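Local structure of diaminopimelate decarboxylase (Phaeodactylum tricornutum, 7JPJ) at the interface of chains A and B. The protein decarboxylates diaminopimelate to lysine in lysine biosynthesis, using pyridoxal 5'-phosphate, displays substrate promiscuity and works as an obligate dimer. Numbering follows the deposited sequence. Chains: chain A/B, Diaminopimelate decarboxylase.

Contact 1: the interface of chains A and B. Residues chain A 82, 84-85, 87-88; chain B 405-408, 430.
A:Phe84, near the start of helix 83-91, packs its ring against B:Phe407, B:Pro408 and B:Leu430, and this is the tightly packed heart of this piece of the obligate dimer interface. B:Pro408 lies over one face of the ring, its CD 3.6 Å from the A:Phe84 ring centroid in a CH-pi contact; the flat, apolar ring offers a broad face to the proline's CH groups. B:Phe407 crosses the same side chain at about a right angle, its CD1 meeting A:Phe84 CD2 at 3.9 Å. B:Leu430, with CG anti to the backbone N (chi1 -173°), brings both branches to bear: CD1 lies 3.8 Å from A:Phe84 CD1, while CD2 reaches A:Arg87 CB at 3.5 Å.

Beside this core, A:Ser82 is small enough to place its hydroxyl OG 2.7 Å from the B:Asn405 backbone O, a hydrogen bond running nearly along the C=O axis. B:Asn405, in the 3-10 turn 404-406, has left-handed backbone angles, which asparagine tolerates well; B:Ser406 shares them.

Towards A:Arg87 and A:Arg88 the contact thins, each hiding less than 20 Å² of surface. A:Arg88 stretches its long chain along the margin, and its NH1 donates to the B:Ser406 hydroxyl OG at 3.1 Å, with that oxygen only 4° out of the guanidinium plane.

Contact 2: the interface of chains A and B. Residues chain A 60, 81, 85, 104; chain B 356-357, 405.
A:Lys60 and B:Cys357 meet tip to tip, the amine NZ lying 3.3 Å from the thiol SG. In this fold-type III decarboxylase family, A:Lys60 is the lysine that forms the Schiff base with pyridoxal phosphate, though no cofactor is joined to it here, and B:Cys357 opens the Cys-Glu-Ser-Gly-Asp motif and is the predicted proton donor. One active site therefore draws on both chains. The long lysine chain, extended beyond CG, carries to the cysteine the amine that the Schiff base needs, and a cysteine offers a compact group able to pass on a proton. The thiol points at the amine because SG stands anti to its backbone N (chi1 -174°).

Alongside, A:Ser81 fills the angle between the two partner segments: its CB packs 3.5 Å from the B:Asn405 amide ND2, and its OG lies 3.8 Å from B:Cys357 CB. Serine's small side chain suits this narrow place. The B:Asn405 amide is turned so that OD1 faces the root of the lysine, 4.0 Å from A:Lys60 CB.

Further out, A:Glu85 helps to hold the backbone that carries the serine. Its carboxylate OE1 accepts a hydrogen bond from A:Ser81 N, the N-H arriving from above the carboxylate plane, 37° out of it. On the other flank A:Gln104, its chain bent at chi2, lays its aliphatic CG near B:Cys356 O, 4.0 Å away, a loose cover for the backbone leading into B:Cys357.

Contact 3: the interface of chains A and B. Residues chain A 159-163, 170-171; chain B 304-305.
The carboxylate oxygen OE1 of B:Glu304 is gripped from chain A chiefly by the A:Thr160 hydroxyl OG1, which donates to it at 2.8 Å from the anti side, 29° out of the carboxylate plane. Two weak bonds add to this hold, from A:Thr159 OG1 at 3.3 Å and from A:Thr160 N at 3.4 Å. Glutamate suits the place because its chain, extended beyond CG, carries an acceptor out to two neighbouring threonines.

A:Thr160 OG1 sits in the crowded position between its backbone N and carbonyl carbon (chi1 43°), where it also accepts from the B:Asn305 amide ND2 at 3.0 Å. One hydroxyl thus links two consecutive side chains of the partner. The same ND2 donates to A:Gly161 O at 2.8 Å, approaching from above the carbonyl plane, 56° out of it. An asparagine both spans the two acceptors and accepts the left-handed backbone of this turn; A:Gly161, with positive phi, adopts angles that glycine takes readily.

Behind them A:Pro170 rests its CG 3.5 Å from B:Glu304 O, and the hydroxyls of A:Ser163 and A:Ser171 are hydrogen-bonded to each other. An alanine in place of B:Glu304 would probably leave the A:Thr159 and A:Thr160 hydroxyls without their carboxylate acceptor and the threonine segment freer to shift. The site fastens a loop of one subunit to a turn of the other, a polar clasp at the periphery of the dimer.

Contact 1: the interface of chains A and B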
# COMPACT_ATOMS: atom_id res chain seq x y z
N SER A 82 -17.03 -4.30 -4.61
CA SER A 82 -17.59 -2.96 -4.68
C SER A 82 -18.33 -2.82 -6.00
O SER A 82 -18.16 -3.63 -6.91
CB SER A 82 -16.52 -1.87 -4.55
OG SER A 82 -15.63 -1.89 -5.66
N PHE A 84 -17.66 -0.83 -8.19
CA PHE A 84 -16.68 -0.62 -9.25
C PHE A 84 -16.20 -1.94 -9.83
O PHE A 84 -16.07 -2.07 -11.06
CB PHE A 84 -15.50 0.19 -8.70
CG PHE A 84 -15.86 1.59 -8.32
CD1 PHE A 84 -15.84 2.60 -9.27
CD2 PHE A 84 -16.23 1.90 -7.02
CE1 PHE A 84 -16.17 3.90 -8.92
CE2 PHE A 84 -16.57 3.19 -6.67
CZ PHE A 84 -16.54 4.19 -7.62
N GLU A 85 -15.96 -2.93 -8.98
CA GLU A 85 -15.59 -4.26 -9.47
C GLU A 85 -16.73 -4.89 -10.26
O GLU A 85 -16.48 -5.64 -11.21
CB GLU A 85 -15.18 -5.16 -8.31
CG GLU A 85 -13.81 -4.84 -7.73
CD GLU A 85 -13.38 -5.83 -6.66
OE1 GLU A 85 -14.21 -6.67 -6.26
OE2 GLU A 85 -12.21 -5.76 -6.24
N ARG A 87 -18.93 -3.19 -12.18
CA ARG A 87 -18.86 -2.56 -13.49
C ARG A 87 -17.60 -2.95 -14.24
O ARG A 87 -17.59 -2.96 -15.48
CB ARG A 87 -18.95 -1.04 -13.34
CG ARG A 87 -20.33 -0.51 -12.98
CD ARG A 87 -20.62 0.81 -13.67
NE ARG A 87 -21.92 1.37 -13.30
CZ ARG A 87 -23.03 1.19 -14.00
NH1 ARG A 87 -23.02 0.46 -15.11
NH2 ARG A 87 -24.17 1.74 -13.59
N ARG A 88 -16.52 -3.26 -13.52
CA ARG A 88 -15.28 -3.68 -14.17
C ARG A 88 -15.43 -5.08 -14.77
O ARG A 88 -15.02 -5.31 -15.92
CB ARG A 88 -14.13 -3.64 -13.16
CG ARG A 88 -12.75 -3.82 -13.76
CD ARG A 88 -11.67 -3.59 -12.71
NE ARG A 88 -10.33 -3.63 -13.28
CZ ARG A 88 -9.22 -3.34 -12.61
NH1 ARG A 88 -9.29 -2.98 -11.33
NH2 ARG A 88 -8.04 -3.40 -13.21
N ASN B 405 -9.79 -2.94 -4.65
CA ASN B 405 -11.23 -3.09 -4.86
C ASN B 405 -11.74 -2.16 -5.96
O ASN B 405 -12.93 -1.83 -5.99
CB ASN B 405 -12.02 -2.87 -3.57
CG ASN B 405 -11.59 -3.79 -2.45
OD1 ASN B 405 -10.48 -4.34 -2.48
ND2 ASN B 405 -12.45 -3.96 -1.46
N SER B 406 -10.84 -1.72 -6.84
CA SER B 406 -11.17 -0.88 -7.99
C SER B 406 -11.74 0.47 -7.58
O SER B 406 -12.48 1.10 -8.35
CB SER B 406 -12.12 -1.60 -8.95
OG SER B 406 -11.60 -2.87 -9.32
N PHE B 407 -11.42 0.93 -6.38
CA PHE B 407 -11.85 2.26 -5.96
C PHE B 407 -11.01 3.32 -6.67
O PHE B 407 -9.77 3.22 -6.68
CB PHE B 407 -11.73 2.42 -4.45
CG PHE B 407 -12.85 1.78 -3.69
CD1 PHE B 407 -14.14 2.26 -3.79
CD2 PHE B 407 -12.61 0.70 -2.85
CE1 PHE B 407 -15.18 1.68 -3.09
CE2 PHE B 407 -13.64 0.11 -2.14
CZ PHE B 407 -14.93 0.60 -2.26
N PRO B 408 -11.62 4.34 -7.27
CA PRO B 408 -10.85 5.34 -8.00
C PRO B 408 -10.02 6.21 -7.07
O PRO B 408 -10.37 6.44 -5.91
CB PRO B 408 -11.92 6.16 -8.72
CG PRO B 408 -13.14 5.98 -7.89
CD PRO B 408 -13.07 4.59 -7.34
N LEU B 430 -13.50 5.13 -13.31
CA LEU B 430 -13.33 3.68 -13.34
C LEU B 430 -12.59 3.23 -14.59
O LEU B 430 -11.75 2.33 -14.54
CB LEU B 430 -14.70 3.00 -13.26
CG LEU B 430 -14.72 1.48 -13.12
CD1 LEU B 430 -13.73 1.03 -12.07
CD2 LEU B 430 -16.12 1.03 -12.76

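Contact 2: the interface of chains A and B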
# COMPACT_ATOMS: atom_id res chain seq x y z
N LYS A 60 -10.86 -9.15 -6.34
CA LYS A 60 -10.03 -8.18 -5.63
C LYS A 60 -8.58 -8.64 -5.52
O LYS A 60 -7.70 -7.81 -5.26
CB LYS A 60 -10.60 -7.93 -4.23
CG LYS A 60 -10.36 -9.07 -3.25
CD LYS A 60 -11.29 -8.98 -2.05
CE LYS A 60 -11.07 -10.14 -1.09
NZ LYS A 60 -12.14 -10.22 -0.06
N SER A 81 -16.20 -6.91 -4.75
CA SER A 81 -16.07 -6.24 -3.47
C SER A 81 -16.62 -4.83 -3.46
O SER A 81 -16.66 -4.20 -2.40
CB SER A 81 -14.59 -6.20 -3.05
OG SER A 81 -14.12 -7.50 -2.75
N GLU A 85 -15.96 -2.93 -8.98
CA GLU A 85 -15.59 -4.26 -9.47
C GLU A 85 -16.73 -4.89 -10.26
O GLU A 85 -16.48 -5.64 -11.21
CB GLU A 85 -15.18 -5.16 -8.31
CG GLU A 85 -13.81 -4.84 -7.73
CD GLU A 85 -13.38 -5.83 -6.66
OE1 GLU A 85 -14.21 -6.67 -6.26
OE2 GLU A 85 -12.21 -5.76 -6.24
N GLN A 104 -18.38 -3.50 1.69
CA GLN A 104 -18.49 -2.66 2.87
C GLN A 104 -19.20 -1.34 2.57
O GLN A 104 -19.72 -0.71 3.49
CB GLN A 104 -17.11 -2.35 3.45
CG GLN A 104 -16.44 -3.53 4.15
CD GLN A 104 -16.97 -3.75 5.55
OE1 GLN A 104 -18.05 -4.29 5.74
NE2 GLN A 104 -16.20 -3.33 6.55
N CYS B 356 -12.58 -1.11 2.39
CA CYS B 356 -11.99 -2.24 1.69
C CYS B 356 -12.41 -3.55 2.35
O CYS B 356 -12.46 -3.65 3.58
CB CYS B 356 -10.46 -2.14 1.69
SG CYS B 356 -9.79 -0.91 0.55
N CYS B 357 -12.73 -4.55 1.53
CA CYS B 357 -13.05 -5.88 2.03
C CYS B 357 -11.73 -6.53 2.45
O CYS B 357 -11.08 -7.26 1.70
CB CYS B 357 -13.77 -6.71 0.97
SG CYS B 357 -14.36 -8.33 1.52
N ASN B 405 -9.79 -2.94 -4.65
CA ASN B 405 -11.23 -3.09 -4.86
C ASN B 405 -11.74 -2.16 -5.96
O ASN B 405 -12.93 -1.83 -5.99
CB ASN B 405 -12.02 -2.87 -3.57
CG ASN B 405 -11.59 -3.79 -2.45
OD1 ASN B 405 -10.48 -4.34 -2.48
ND2 ASN B 405 -12.45 -3.96 -1.46

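Contact 3: the interface of chains A and B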
# COMPACT_ATOMS: atom_id res chain seq x y z
N THR A 159 -10.93 -17.25 26.06
CA THR A 159 -11.97 -16.22 25.87
C THR A 159 -11.50 -15.34 24.71
O THR A 159 -10.43 -15.66 24.15
CB THR A 159 -12.18 -15.41 27.15
OG1 THR A 159 -11.29 -14.29 27.13
CG2 THR A 159 -11.96 -16.22 28.40
N THR A 160 -12.24 -14.28 24.36
CA THR A 160 -11.87 -13.44 23.19
C THR A 160 -10.42 -12.95 23.31
O THR A 160 -9.74 -12.88 22.27
CB THR A 160 -12.86 -12.29 23.00
OG1 THR A 160 -13.13 -11.74 24.30
CG2 THR A 160 -14.15 -12.71 22.34
N GLY A 161 -9.95 -12.63 24.53
CA GLY A 161 -8.54 -12.22 24.72
C GLY A 161 -8.27 -10.82 24.20
O GLY A 161 -8.97 -9.89 24.65
N PHE A 162 -7.28 -10.66 23.32
CA PHE A 162 -7.02 -9.33 22.72
C PHE A 162 -7.91 -9.16 21.49
O PHE A 162 -8.05 -10.10 20.71
CB PHE A 162 -5.56 -9.22 22.29
CG PHE A 162 -4.68 -8.41 23.20
CD1 PHE A 162 -5.23 -7.60 24.18
CD2 PHE A 162 -3.30 -8.45 23.08
CE1 PHE A 162 -4.42 -6.86 25.02
CE2 PHE A 162 -2.49 -7.71 23.92
CZ PHE A 162 -3.05 -6.91 24.89
N SER A 163 -8.48 -7.97 21.33
CA SER A 163 -9.35 -7.68 20.19
C SER A 163 -8.49 -7.45 18.96
O SER A 163 -7.97 -6.35 18.75
CB SER A 163 -10.25 -6.48 20.49
OG SER A 163 -11.33 -6.40 19.57
N PRO A 170 -16.73 -10.83 17.35
CA PRO A 170 -17.07 -9.52 17.92
C PRO A 170 -16.12 -8.41 17.50
O PRO A 170 -16.48 -7.23 17.62
CB PRO A 170 -17.01 -9.76 19.43
CG PRO A 170 -16.10 -10.93 19.59
CD PRO A 170 -16.31 -11.80 18.38
N SER A 171 -14.93 -8.73 17.00
CA SER A 171 -13.96 -7.74 16.56
C SER A 171 -14.02 -7.47 15.06
O SER A 171 -13.11 -6.85 14.52
CB SER A 171 -12.55 -8.18 16.95
OG SER A 171 -12.42 -8.27 18.35
N GLU B 304 -18.27 -10.13 24.85
CA GLU B 304 -16.89 -9.85 25.23
C GLU B 304 -16.13 -9.24 24.06
O GLU B 304 -16.14 -9.78 22.95
CB GLU B 304 -16.20 -11.13 25.70
CG GLU B 304 -16.00 -11.22 27.21
CD GLU B 304 -14.84 -12.13 27.60
OE1 GLU B 304 -14.16 -12.66 26.69
OE2 GLU B 304 -14.61 -12.31 28.82
N ASN B 305 -15.47 -8.11 24.31
CA ASN B 305 -14.72 -7.37 23.30
C ASN B 305 -15.60 -6.98 22.11
O ASN B 305 -15.19 -7.07 20.95
CB ASN B 305 -13.49 -8.15 22.83
CG ASN B 305 -12.57 -8.53 23.98
OD1 ASN B 305 -12.80 -8.13 25.12
ND2 ASN B 305 -11.53 -9.29 23.68

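Contact 1 and contact 2 are neighbours, their C-alpha centres about 8 Å apart, and they share A:Glu85 and B:Asn405; helix 83-91 and the 3-10 turn 404-406 serve both, so dimer packing and active-site assembly are probably coupled. Contact 3 stands apart, its C-alpha centre about 33 Å from that of contact 1 and 25 Å from that of contact 2, and pins a separate loop. The centre of contact 2 lies about 28 Å from A:Cys357, so the partner's cysteine, not the chain's own, completes this site. Two-fold symmetry repeats all three contacts, which fits an enzyme that is an obligate dimer.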